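Local atomic coordinates of peptidase M16 inactive domain family protein (Pseudomonas fluorescens, PDB entry 3GWB), a protein that is of unknown specific function but belongs to the M16 metallopeptidase family, generally assigned hydrolase activity and metal binding, and probably lacks peptidase activity itself. Residues E21-L26 / G195-A200; A44-D49 / H167-D172; A56-A61 / A182-F187; T250-A255 / I314-R319; L254-I259 / K406-D411. All coordinates share one frame; numbering follows the deposited sequence.

How the interactions relate
The two large mixed sheets of this chain lie in separate parts of the fold, and the contacts that build and flank them join residues far apart in sequence. From the N terminus, interaction 1 opens first and pairs strands 24-29 and 197-203 in the first sheet. Nested within its loop, interactions 2 and 3 cross each other: 44-49 meets 167-172, and 56-61 on helix 55-62 meets helix 181-191. These two touch, the bond from Ala56 N to Asp49 OD1 probably linking them. Interactions 4 and 5 follow in series and start from the same strand, 249-257, sharing Leu254 and Ala255. Interaction 4 joins it to strand 311-319, and interaction 5 joins its end to the exit of helix 397-407.

Interaction 1 (E21-L26 / G195-A200); sequences EGAKVL and GNVVIA
Lys24, Val25 and Leu26 pair in parallel register with Val198, Ile199 and Ala200, making strands 24-29 and 197-203 neighbours in a six-stranded mixed sheet. The pairing shows how a parallel ladder works: Ile199 addresses the two residues that flank its partner Val25. Its N gives a nearly straight bond to Lys24 O (2.6 Å, 177° at the hydrogen), and its O receives Leu26 N at 2.8 Å. The same Ile199 O also lies 3.2 Å from Val25 CA, a CA-H...O contact. Toward the start of the ladder the link from Lys24 N to Val197 O is weak, at 3.4 Å.

On one face Ile199 CG1 is anti to its carbonyl carbon (chi1 -62°), and CD1 beyond it meets Ala23 CB at 3.8 Å; Val25 CG2 meets Ile199 CB, the two side chains crossing at a slant. Helix 207-220 covers this side through Ala214 and Ser218. On the other face Leu26 CD1 meets Val198 CG1 at 4.2 Å, under helix 365-377. Before the ladder, Glu21 sends its carboxylate away to Ser218 OG, while its backbone O rests 3.6 Å from Gly195 CA.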
# COMPACT_ATOMS: atom_id res chain seq x y z
N GLU A 21 28.48 -9.52 19.82
CA GLU A 21 27.82 -10.71 19.28
C GLU A 21 28.19 -10.95 17.82
O GLU A 21 27.72 -11.91 17.21
CB GLU A 21 26.29 -10.59 19.33
CG GLU A 21 25.67 -10.72 20.69
CD GLU A 21 26.07 -9.59 21.60
OE1 GLU A 21 26.20 -8.45 21.10
OE2 GLU A 21 26.24 -9.84 22.81
N GLY A 22 29.02 -10.08 17.27
CA GLY A 22 29.43 -10.24 15.88
C GLY A 22 28.52 -9.55 14.88
O GLY A 22 28.60 -9.81 13.68
N ALA A 23 27.63 -8.68 15.36
CA ALA A 23 26.74 -7.97 14.45
C ALA A 23 27.48 -6.81 13.77
O ALA A 23 28.24 -6.08 14.41
CB ALA A 23 25.51 -7.44 15.21
N LYS A 24 27.26 -6.65 12.47
CA LYS A 24 27.90 -5.57 11.74
C LYS A 24 27.08 -4.30 11.93
O LYS A 24 25.88 -4.29 11.68
CB LYS A 24 27.97 -5.91 10.25
CG LYS A 24 28.59 -7.26 9.95
CD LYS A 24 28.49 -7.58 8.45
CE LYS A 24 29.29 -6.59 7.61
NZ LYS A 24 30.73 -6.63 7.98
N VAL A 25 27.72 -3.23 12.37
CA VAL A 25 27.04 -1.95 12.58
C VAL A 25 27.54 -0.86 11.61
O VAL A 25 28.75 -0.69 11.42
CB VAL A 25 27.26 -1.42 14.02
CG1 VAL A 25 26.45 -0.15 14.24
CG2 VAL A 25 26.87 -2.47 15.04
N LEU A 26 26.62 -0.13 10.99
CA LEU A 26 26.98 0.97 10.10
C LEU A 26 26.19 2.18 10.57
O LEU A 26 24.98 2.09 10.82
CB LEU A 26 26.67 0.66 8.64
CG LEU A 26 27.61 -0.34 7.98
CD1 LEU A 26 27.26 -1.77 8.41
CD2 LEU A 26 27.50 -0.19 6.47
N GLY A 195 24.65 -12.78 15.29
CA GLY A 195 25.73 -12.91 14.33
C GLY A 195 25.25 -12.92 12.89
O GLY A 195 26.06 -12.83 11.97
N ASN A 196 23.94 -13.01 12.70
CA ASN A 196 23.34 -13.05 11.36
C ASN A 196 22.64 -11.75 10.96
O ASN A 196 21.87 -11.73 10.01
CB ASN A 196 22.32 -14.21 11.31
CG ASN A 196 21.98 -14.64 9.90
OD1 ASN A 196 22.87 -14.89 9.09
ND2 ASN A 196 20.69 -14.75 9.61
N VAL A 197 22.91 -10.68 11.69
CA VAL A 197 22.26 -9.41 11.39
C VAL A 197 23.19 -8.23 11.10
O VAL A 197 24.34 -8.19 11.56
CB VAL A 197 21.32 -8.99 12.55
CG1 VAL A 197 22.16 -8.46 13.72
CG2 VAL A 197 20.30 -7.94 12.07
N VAL A 198 22.68 -7.28 10.33
CA VAL A 198 23.39 -6.06 10.01
C VAL A 198 22.59 -4.96 10.69
O VAL A 198 21.38 -4.89 10.51
CB VAL A 198 23.42 -5.76 8.50
CG1 VAL A 198 24.01 -4.36 8.26
CG2 VAL A 198 24.26 -6.81 7.78
N ILE A 199 23.25 -4.10 11.46
CA ILE A 199 22.58 -3.02 12.17
C ILE A 199 22.94 -1.69 11.53
O ILE A 199 24.09 -1.26 11.61
CB ILE A 199 22.99 -3.00 13.66
CG1 ILE A 199 22.56 -4.31 14.32
CG2 ILE A 199 22.37 -1.82 14.38
CD1 ILE A 199 23.16 -4.51 15.70
N ALA A 200 21.96 -1.04 10.90
CA ALA A 200 22.19 0.24 10.24
C ALA A 200 21.46 1.35 11.00
O ALA A 200 20.29 1.20 11.34
CB ALA A 200 21.70 0.17 8.80

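Interaction 2 (A44-D49 / H167-D172); sequences AGSSQD and HASDGD
Ser46 and His167 bury the most surface here, with Asp49 next to them, where the loop after strand 35-42 meets the loop before helix 181-191. Ser46 OG is used in both senses. It accepts from Ser169 OG at 3.0 Å and donates to a water 2.6 Å away, which in turn donates to His167 O. The hydroxyl can do this because OG sits between the backbone N and the carbonyl carbon (chi1 60°), turned toward the other loop. The same water lies above one face of the His167 ring, offset toward its rim.

The imidazole itself presents an edge to the short 3-10 turn 46-48. Ser46 O lies near the ring plane and takes a weak bond from His167 NE2 (3.2 Å, 128° at the hydrogen), in addition to the turn's own bond from Asp49 N. On the other nitrogen, ND1 donates back to Ala168 O at 3.1 Å, 60° out of the carbonyl plane. Gly171 N reaches that oxygen from the opposite face and closes a type I beta turn from Ala168 to Gly171.

Asp49 also lies at the ring edge, though its closest approach to the imidazole is doubtful in the model. Its carboxylate has firm partners at the start of helix 55-62: OD2 accepts from Gly54 N and OD1 from Ala56 N. A second water sits 2.8 Å from Asp49 OD1 and 2.6 Å from Ser169 O. The two loops are thus joined by hydroxyl, backbone and water bonds, while Asp49 is committed mainly to the helix start.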
# COMPACT_ATOMS: atom_id res chain seq x y z
N ALA A 44 17.67 -13.80 6.67
CA ALA A 44 16.52 -14.63 7.02
C ALA A 44 15.38 -14.56 5.99
O ALA A 44 14.20 -14.50 6.36
CB ALA A 44 15.99 -14.22 8.39
N GLY A 45 15.74 -14.56 4.71
CA GLY A 45 14.72 -14.52 3.67
C GLY A 45 14.27 -15.92 3.31
O GLY A 45 14.69 -16.89 3.93
N SER A 46 13.42 -16.03 2.30
CA SER A 46 12.89 -17.32 1.88
C SER A 46 13.96 -18.31 1.43
O SER A 46 13.73 -19.52 1.43
CB SER A 46 11.84 -17.12 0.78
OG SER A 46 12.39 -16.48 -0.36
N SER A 47 15.13 -17.80 1.06
CA SER A 47 16.21 -18.67 0.62
C SER A 47 16.67 -19.57 1.77
O SER A 47 17.39 -20.55 1.55
CB SER A 47 17.39 -17.84 0.09
OG SER A 47 17.99 -17.04 1.11
N GLN A 48 16.24 -19.25 2.98
CA GLN A 48 16.60 -20.03 4.16
C GLN A 48 15.46 -20.96 4.57
O GLN A 48 15.57 -21.68 5.56
CB GLN A 48 16.94 -19.12 5.35
CG GLN A 48 18.14 -18.19 5.15
CD GLN A 48 19.42 -18.92 4.78
OE1 GLN A 48 19.66 -20.05 5.21
NE2 GLN A 48 20.26 -18.27 3.99
N ASP A 49 14.37 -20.95 3.80
CA ASP A 49 13.20 -21.78 4.09
C ASP A 49 13.49 -23.26 4.26
O ASP A 49 12.92 -23.91 5.13
CB ASP A 49 12.15 -21.63 2.98
CG ASP A 49 11.29 -20.39 3.14
OD1 ASP A 49 11.34 -19.74 4.21
OD2 ASP A 49 10.55 -20.06 2.19
N HIS A 167 11.45 -20.87 -5.43
CA HIS A 167 10.12 -20.89 -4.82
C HIS A 167 9.65 -19.54 -4.29
O HIS A 167 10.44 -18.69 -3.90
CB HIS A 167 10.08 -21.93 -3.70
CG HIS A 167 10.83 -21.53 -2.48
ND1 HIS A 167 10.23 -20.92 -1.40
CD2 HIS A 167 12.15 -21.63 -2.17
CE1 HIS A 167 11.14 -20.65 -0.48
NE2 HIS A 167 12.31 -21.07 -0.92
N ALA A 168 8.33 -19.35 -4.29
CA ALA A 168 7.73 -18.12 -3.82
C ALA A 168 8.03 -17.92 -2.34
O ALA A 168 7.92 -18.86 -1.55
CB ALA A 168 6.23 -18.14 -4.05
N SER A 169 8.38 -16.69 -1.97
CA SER A 169 8.70 -16.34 -0.59
C SER A 169 7.60 -16.65 0.42
O SER A 169 7.88 -17.03 1.55
CB SER A 169 9.05 -14.86 -0.50
OG SER A 169 10.21 -14.57 -1.25
N ASP A 170 6.34 -16.47 0.01
CA ASP A 170 5.22 -16.72 0.91
C ASP A 170 4.82 -18.19 0.97
O ASP A 170 3.81 -18.54 1.59
CB ASP A 170 4.01 -15.88 0.51
CG ASP A 170 3.69 -15.98 -0.98
OD1 ASP A 170 3.86 -17.07 -1.57
OD2 ASP A 170 3.26 -14.96 -1.56
N GLY A 171 5.59 -19.06 0.33
CA GLY A 171 5.27 -20.48 0.33
C GLY A 171 4.02 -20.72 -0.49
O GLY A 171 3.74 -19.97 -1.42
N ASP A 172 3.26 -21.77 -0.16
CA ASP A 172 2.04 -22.07 -0.89
C ASP A 172 0.96 -22.69 0.00
O ASP A 172 1.19 -22.95 1.18
CB ASP A 172 2.33 -23.00 -2.07
CG ASP A 172 2.84 -24.36 -1.63
OD1 ASP A 172 2.21 -24.98 -0.74
OD2 ASP A 172 3.86 -24.81 -2.17
O HOH W 1 12.70 -18.21 -2.23
O HOH W 2 9.56 -17.64 3.48

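Interaction 3 (A56-A61 / A182-F187); sequences ALLTNA and AQLKAF
Thr59 OG1 is pressed from across the contact by Leu184 CD2 at 3.4 Å and Phe187 CD2 at 3.5 Å, while its hydrogen bond goes back to Val55 O in its own helix. That bond within the helix lets a hydroxyl face two hydrocarbon groups, its polar need being met one turn earlier. OG1 reaches this place by standing anti to the carbonyl carbon (chi1 -58°), beside the backbone N. Thr59 and Leu184 slide past each other in opposite directions; Thr59 and Phe187 meet at a slant, with Thr59 CB 3.8 Å from the ring's CD2.

Helices 55-62 and 181-191 are nearly perpendicular at this point: the short segments have axes 9.7 Å apart and 85° between their directions. In active M16 peptidases a helix in this part of the first sheet's domain carries the zinc-binding HxxEH motif. The residues of 56-61 include neither histidine nor glutamate, consistent with an inactive member of the family.

Phe187 CG stands anti to its backbone N (chi1 -177°), and the ring beyond it lies against the first turn of the other helix, with CZ 3.7 Å from Ala56 CB and CE2 3.6 Å from Ala56 CA. Ala56 N is over a face of the ring, yet its hydrogen bond runs to Asp49 OD1. Beside Thr59, Leu58 CG meets the same Leu184 CD2 at 4.2 Å, the two side chains crossing at about a right angle. Leu129 of helix 126-143 packs on both leucines, and Ile179 does the same from the preceding loop.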
# COMPACT_ATOMS: atom_id res chain seq x y z
N ALA A 56 10.08 -18.37 6.60
CA ALA A 56 10.82 -17.13 6.80
C ALA A 56 9.88 -15.94 6.80
O ALA A 56 9.96 -15.07 7.67
CB ALA A 56 11.88 -16.96 5.71
N LEU A 57 8.99 -15.89 5.83
CA LEU A 57 8.07 -14.77 5.75
C LEU A 57 7.11 -14.77 6.94
O LEU A 57 6.79 -13.72 7.50
CB LEU A 57 7.32 -14.82 4.43
CG LEU A 57 6.84 -13.47 3.90
CD1 LEU A 57 7.13 -13.37 2.40
CD2 LEU A 57 5.36 -13.29 4.20
N LEU A 58 6.66 -15.95 7.33
CA LEU A 58 5.73 -16.06 8.44
C LEU A 58 6.39 -15.62 9.75
O LEU A 58 5.77 -14.93 10.57
CB LEU A 58 5.23 -17.50 8.55
CG LEU A 58 4.02 -17.79 9.45
CD1 LEU A 58 2.90 -16.80 9.19
CD2 LEU A 58 3.56 -19.22 9.18
N THR A 59 7.64 -16.02 9.96
CA THR A 59 8.34 -15.65 11.18
C THR A 59 8.48 -14.13 11.23
O THR A 59 8.22 -13.50 12.26
CB THR A 59 9.75 -16.29 11.25
OG1 THR A 59 9.64 -17.71 11.18
CG2 THR A 59 10.44 -15.92 12.57
N ASN A 60 8.88 -13.53 10.11
CA ASN A 60 9.05 -12.08 10.06
C ASN A 60 7.76 -11.32 10.29
O ASN A 60 7.76 -10.24 10.88
CB ASN A 60 9.67 -11.68 8.71
CG ASN A 60 9.93 -10.19 8.63
OD1 ASN A 60 9.09 -9.42 8.17
ND2 ASN A 60 11.10 -9.77 9.10
N ALA A 61 6.65 -11.88 9.84
CA ALA A 61 5.35 -11.25 10.00
C ALA A 61 4.84 -11.35 11.43
O ALA A 61 4.09 -10.50 11.89
CB ALA A 61 4.34 -11.88 9.06
N ALA A 182 6.65 -24.37 16.93
CA ALA A 182 7.97 -24.93 17.19
C ALA A 182 8.93 -24.59 16.05
O ALA A 182 10.10 -24.31 16.29
CB ALA A 182 7.88 -26.45 17.34
N GLN A 183 8.43 -24.63 14.82
CA GLN A 183 9.25 -24.31 13.66
C GLN A 183 9.59 -22.83 13.60
O GLN A 183 10.71 -22.45 13.23
CB GLN A 183 8.52 -24.72 12.39
CG GLN A 183 8.40 -26.22 12.19
CD GLN A 183 7.60 -26.56 10.95
OE1 GLN A 183 6.38 -26.45 10.94
NE2 GLN A 183 8.29 -26.97 9.89
N LEU A 184 8.62 -21.99 13.94
CA LEU A 184 8.85 -20.56 13.92
C LEU A 184 9.90 -20.21 14.97
O LEU A 184 10.78 -19.38 14.73
CB LEU A 184 7.56 -19.79 14.22
CG LEU A 184 6.41 -19.93 13.22
CD1 LEU A 184 5.29 -18.96 13.60
CD2 LEU A 184 6.90 -19.64 11.80
N LYS A 185 9.78 -20.85 16.13
CA LYS A 185 10.70 -20.61 17.24
C LYS A 185 12.12 -21.03 16.87
O LYS A 185 13.08 -20.32 17.16
CB LYS A 185 10.24 -21.37 18.49
CG LYS A 185 9.05 -20.74 19.19
CD LYS A 185 8.67 -21.54 20.43
CE LYS A 185 7.50 -20.89 21.16
NZ LYS A 185 7.13 -21.64 22.39
N ALA A 186 12.23 -22.18 16.22
CA ALA A 186 13.53 -22.70 15.81
C ALA A 186 14.14 -21.86 14.69
O ALA A 186 15.34 -21.61 14.68
CB ALA A 186 13.39 -24.15 15.36
N PHE A 187 13.31 -21.44 13.73
CA PHE A 187 13.81 -20.61 12.63
C PHE A 187 14.32 -19.28 13.18
O PHE A 187 15.38 -18.79 12.77
CB PHE A 187 12.72 -20.34 11.59
CG PHE A 187 13.21 -19.55 10.41
CD1 PHE A 187 14.02 -20.15 9.45
CD2 PHE A 187 12.94 -18.19 10.29
CE1 PHE A 187 14.54 -19.42 8.39
CE2 PHE A 187 13.45 -17.44 9.23
CZ PHE A 187 14.25 -18.06 8.28

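Interaction 4 (T250-A255 / I314-R319); sequences TSLMLA and INLQTR
Thr250, Leu252 and Leu254 each exchange a pair of backbone hydrogen bonds with Thr318, Leu316 and Ile314, so three antiparallel hydrogen-bonded pairs are separated by two non-hydrogen-bonded ones, Ser251 with Gln317 and Met253 with Asn315. Several of the bonds are short and close to linear: Thr250 N reaches Thr318 O at 2.6 Å, Leu252 N reaches Leu316 O at 2.9 Å (175° at the hydrogen), and Ile314 N reaches Leu254 O at 2.8 Å.

Thr318 O is gripped twice. Besides Thr250 N, it accepts from Thr250 OG1 at 3.2 Å, the hydroxyl standing above the carbonyl plane. Weaker CA-H...O contacts fill the intervals between the stronger bonds, as where Gln317 CA lies 3.3 Å from Thr250 O.

Apolar packing belongs mainly to the face bearing the two leucines at 252 and 316. Leu316 CG stands in the crowded position between its backbone N and carbonyl carbon (chi1 72°), and CD2 beyond it lies 3.5 Å from Leu252 CB. Leu254 and Ile314 continue this face. Helix 323-340 packs over it, with Thr326 against Leu316 and Gln331 against Leu254.

The reverse face carries selenomethionine Met253, whose CG is 4.2 Å from Asn315 CB. Leu155 of helix 147-160 lies against Met253, and Tyr142 of the second subunit packs on Gln317. Since strand 414-419 also bonds to 250-255 through Ser251, Met253 and Ala255, the pair forms the interior of the second mixed sheet, the helix-backed alpha/beta arrangement of an M16 domain.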
# COMPACT_ATOMS: atom_id res chain seq x y z
N THR A 250 -2.69 -9.78 -22.35
CA THR A 250 -1.70 -10.83 -22.20
C THR A 250 -0.47 -10.31 -21.48
O THR A 250 0.04 -9.24 -21.80
CB THR A 250 -1.24 -11.45 -23.55
OG1 THR A 250 -0.85 -10.42 -24.46
CG2 THR A 250 -2.34 -12.30 -24.17
N SER A 251 -0.03 -11.07 -20.49
CA SER A 251 1.13 -10.70 -19.70
C SER A 251 2.37 -11.34 -20.30
O SER A 251 2.40 -12.55 -20.52
CB SER A 251 0.96 -11.16 -18.26
OG SER A 251 2.20 -11.22 -17.59
N LEU A 252 3.39 -10.53 -20.57
CA LEU A 252 4.64 -10.99 -21.15
C LEU A 252 5.80 -10.76 -20.20
O LEU A 252 5.99 -9.66 -19.69
CB LEU A 252 4.92 -10.24 -22.46
CG LEU A 252 3.94 -10.35 -23.62
CD1 LEU A 252 4.31 -9.31 -24.68
CD2 LEU A 252 3.98 -11.76 -24.21
N MSE A 253 6.60 -11.80 -19.98
CA MSE A 253 7.75 -11.69 -19.10
C MSE A 253 8.95 -12.39 -19.72
O MSE A 253 8.85 -13.54 -20.15
CB MSE A 253 7.45 -12.31 -17.74
CG MSE A 253 6.26 -11.71 -17.03
SE MSE A 253 6.18 -12.30 -15.34
CE MSE A 253 7.52 -11.40 -14.62
N LEU A 254 10.07 -11.69 -19.78
CA LEU A 254 11.30 -12.24 -20.33
C LEU A 254 12.35 -12.10 -19.25
O LEU A 254 12.34 -11.11 -18.51
CB LEU A 254 11.74 -11.48 -21.58
CG LEU A 254 10.77 -11.39 -22.76
CD1 LEU A 254 9.69 -10.37 -22.46
CD2 LEU A 254 11.54 -10.98 -24.02
N ALA A 255 13.25 -13.06 -19.15
CA ALA A 255 14.27 -13.00 -18.12
C ALA A 255 15.40 -13.99 -18.32
O ALA A 255 15.31 -14.91 -19.13
CB ALA A 255 13.63 -13.23 -16.75
N ILE A 314 12.18 -8.37 -17.87
CA ILE A 314 11.45 -7.37 -18.64
C ILE A 314 10.00 -7.81 -18.57
O ILE A 314 9.70 -8.98 -18.79
CB ILE A 314 11.84 -7.36 -20.12
CG1 ILE A 314 13.30 -6.93 -20.28
CG2 ILE A 314 10.90 -6.43 -20.89
CD1 ILE A 314 13.81 -7.08 -21.70
N ASN A 315 9.09 -6.89 -18.27
CA ASN A 315 7.68 -7.26 -18.21
C ASN A 315 6.75 -6.19 -18.74
O ASN A 315 7.03 -4.99 -18.65
CB ASN A 315 7.28 -7.62 -16.78
CG ASN A 315 7.38 -6.45 -15.85
OD1 ASN A 315 8.48 -6.04 -15.46
ND2 ASN A 315 6.24 -5.88 -15.49
N LEU A 316 5.63 -6.63 -19.30
CA LEU A 316 4.63 -5.72 -19.84
C LEU A 316 3.34 -6.48 -20.07
O LEU A 316 3.29 -7.72 -19.95
CB LEU A 316 5.10 -5.12 -21.17
CG LEU A 316 5.14 -6.05 -22.39
CD1 LEU A 316 5.25 -5.22 -23.67
CD2 LEU A 316 6.31 -7.00 -22.28
N GLN A 317 2.29 -5.74 -20.40
CA GLN A 317 0.97 -6.30 -20.67
C GLN A 317 0.47 -5.64 -21.96
O GLN A 317 0.67 -4.45 -22.16
CB GLN A 317 0.03 -5.99 -19.50
CG GLN A 317 -1.38 -6.51 -19.65
CD GLN A 317 -2.19 -6.37 -18.37
OE1 GLN A 317 -1.87 -6.97 -17.35
NE2 GLN A 317 -3.26 -5.57 -18.43
N THR A 318 -0.17 -6.41 -22.82
CA THR A 318 -0.69 -5.90 -24.08
C THR A 318 -1.97 -6.63 -24.44
O THR A 318 -2.33 -7.62 -23.80
CB THR A 318 0.31 -6.12 -25.24
OG1 THR A 318 0.56 -7.52 -25.39
CG2 THR A 318 1.62 -5.40 -24.97
N ARG A 319 -2.65 -6.14 -25.47
CA ARG A 319 -3.88 -6.78 -25.93
C ARG A 319 -3.47 -8.17 -26.41
O ARG A 319 -2.44 -8.33 -27.06
CB ARG A 319 -4.49 -5.99 -27.09
CG ARG A 319 -4.62 -4.50 -26.82
CD ARG A 319 -5.40 -3.80 -27.93
NE ARG A 319 -6.84 -4.02 -27.80
CZ ARG A 319 -7.58 -3.57 -26.79
NH1 ARG A 319 -7.01 -2.87 -25.82
NH2 ARG A 319 -8.88 -3.82 -26.75

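Interaction 5 (L254-I259 / K406-D411); sequences LAQLGI and KHLNVD
Gln256 and Asn409 pair side chain to backbone, joining the last part of strand 249-257 to the chain leaving helix 397-407 on its way to strand 414-419, a sheet neighbour of 249-257. From CB, which points toward the other segment, the Gln256 chain turns to a CG held between the backbone N and the carbonyl carbon (chi1 53°) and runs extended to CD. CG passes Leu408 CD2 at 3.8 Å, and CD stays close to the same methyl. At the tip the amide divides its work. OE1 accepts from Asn409 N at 3.1 Å (158° at the hydrogen) and lies against Leu408 CA, while NE2 donates to Asn409 O at 2.9 Å. Both ends of one amide thus engage the N and O of a single residue, and these two bonds fix the rotation of the amide.

The exit is shaped locally too. Leu408 is the first residue to leave helical angles, and Asn409 OD1 accepts from Asp411 N at 2.6 Å, an Asx turn.

A second meeting lies at the helix end. His407 NE2 is bonded to Asp265 OD2, and the ring offers one face to Ile259, whose CG2 stands 3.5 Å from the ring centroid in a CH-pi contact, 22° off the normal. Val269 of helix 266-277 packs on both residues. Of the ring atoms ND1 is closest to that methyl, with Ile259 CG2 at 3.3 Å.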
# COMPACT_ATOMS: atom_id res chain seq x y z
N LEU A 254 10.07 -11.69 -19.78
CA LEU A 254 11.30 -12.24 -20.33
C LEU A 254 12.35 -12.10 -19.25
O LEU A 254 12.34 -11.11 -18.51
CB LEU A 254 11.74 -11.48 -21.58
CG LEU A 254 10.77 -11.39 -22.76
CD1 LEU A 254 9.69 -10.37 -22.46
CD2 LEU A 254 11.54 -10.98 -24.02
N ALA A 255 13.25 -13.06 -19.15
CA ALA A 255 14.27 -13.00 -18.12
C ALA A 255 15.40 -13.99 -18.32
O ALA A 255 15.31 -14.91 -19.13
CB ALA A 255 13.63 -13.23 -16.75
N GLN A 256 16.47 -13.76 -17.57
CA GLN A 256 17.65 -14.60 -17.56
C GLN A 256 18.40 -14.17 -16.31
O GLN A 256 18.03 -13.18 -15.68
CB GLN A 256 18.51 -14.38 -18.81
CG GLN A 256 18.88 -12.94 -19.11
CD GLN A 256 19.72 -12.84 -20.38
OE1 GLN A 256 20.94 -13.07 -20.35
NE2 GLN A 256 19.07 -12.54 -21.49
N LEU A 257 19.43 -14.92 -15.95
CA LEU A 257 20.19 -14.59 -14.76
C LEU A 257 20.92 -13.27 -14.92
O LEU A 257 21.58 -13.03 -15.93
CB LEU A 257 21.20 -15.70 -14.44
CG LEU A 257 20.60 -17.04 -14.03
CD1 LEU A 257 21.72 -18.02 -13.69
CD2 LEU A 257 19.69 -16.85 -12.82
N GLY A 258 20.78 -12.40 -13.92
CA GLY A 258 21.44 -11.11 -13.97
C GLY A 258 22.72 -11.17 -13.17
O GLY A 258 23.43 -12.18 -13.20
N ILE A 259 23.02 -10.10 -12.44
CA ILE A 259 24.23 -10.05 -11.64
C ILE A 259 23.91 -10.18 -10.16
O ILE A 259 22.75 -10.10 -9.76
CB ILE A 259 24.97 -8.71 -11.84
CG1 ILE A 259 24.03 -7.56 -11.49
CG2 ILE A 259 25.47 -8.60 -13.27
CD1 ILE A 259 24.73 -6.24 -11.23
N LYS A 406 28.32 -8.18 -21.34
CA LYS A 406 29.07 -9.10 -20.50
C LYS A 406 28.17 -9.89 -19.55
O LYS A 406 28.54 -10.97 -19.08
CB LYS A 406 30.13 -8.34 -19.70
CG LYS A 406 31.00 -9.20 -18.80
CD LYS A 406 31.96 -8.33 -18.00
CE LYS A 406 32.82 -9.15 -17.07
NZ LYS A 406 33.66 -8.27 -16.20
N HIS A 407 26.99 -9.36 -19.27
CA HIS A 407 26.08 -10.02 -18.34
C HIS A 407 24.78 -10.52 -18.94
O HIS A 407 24.05 -11.28 -18.30
CB HIS A 407 25.80 -9.08 -17.17
CG HIS A 407 27.01 -8.75 -16.36
ND1 HIS A 407 27.60 -9.65 -15.50
CD2 HIS A 407 27.78 -7.63 -16.30
CE1 HIS A 407 28.67 -9.11 -14.95
NE2 HIS A 407 28.80 -7.88 -15.43
N LEU A 408 24.48 -10.10 -20.17
CA LEU A 408 23.24 -10.51 -20.82
C LEU A 408 23.49 -11.02 -22.23
O LEU A 408 24.42 -10.58 -22.90
CB LEU A 408 22.27 -9.33 -20.89
CG LEU A 408 21.80 -8.74 -19.56
CD1 LEU A 408 20.97 -7.50 -19.84
CD2 LEU A 408 21.00 -9.79 -18.79
N ASN A 409 22.64 -11.94 -22.68
CA ASN A 409 22.76 -12.52 -24.01
C ASN A 409 21.37 -12.83 -24.52
O ASN A 409 20.55 -13.41 -23.80
CB ASN A 409 23.60 -13.80 -23.93
CG ASN A 409 23.88 -14.40 -25.30
OD1 ASN A 409 22.96 -14.75 -26.05
ND2 ASN A 409 25.17 -14.52 -25.63
N VAL A 410 21.09 -12.44 -25.76
CA VAL A 410 19.78 -12.68 -26.34
C VAL A 410 19.41 -14.16 -26.45
O VAL A 410 18.23 -14.50 -26.46
CB VAL A 410 19.66 -12.04 -27.75
CG1 VAL A 410 19.82 -10.53 -27.64
CG2 VAL A 410 20.71 -12.62 -28.68
N ASP A 411 20.41 -15.03 -26.52
CA ASP A 411 20.18 -16.47 -26.65
C ASP A 411 19.87 -17.17 -25.32
O ASP A 411 19.60 -18.37 -25.31
CB ASP A 411 21.41 -17.16 -27.27
CG ASP A 411 21.72 -16.68 -28.68
OD1 ASP A 411 20.77 -16.49 -29.46
OD2 ASP A 411 22.91 -16.52 -29.01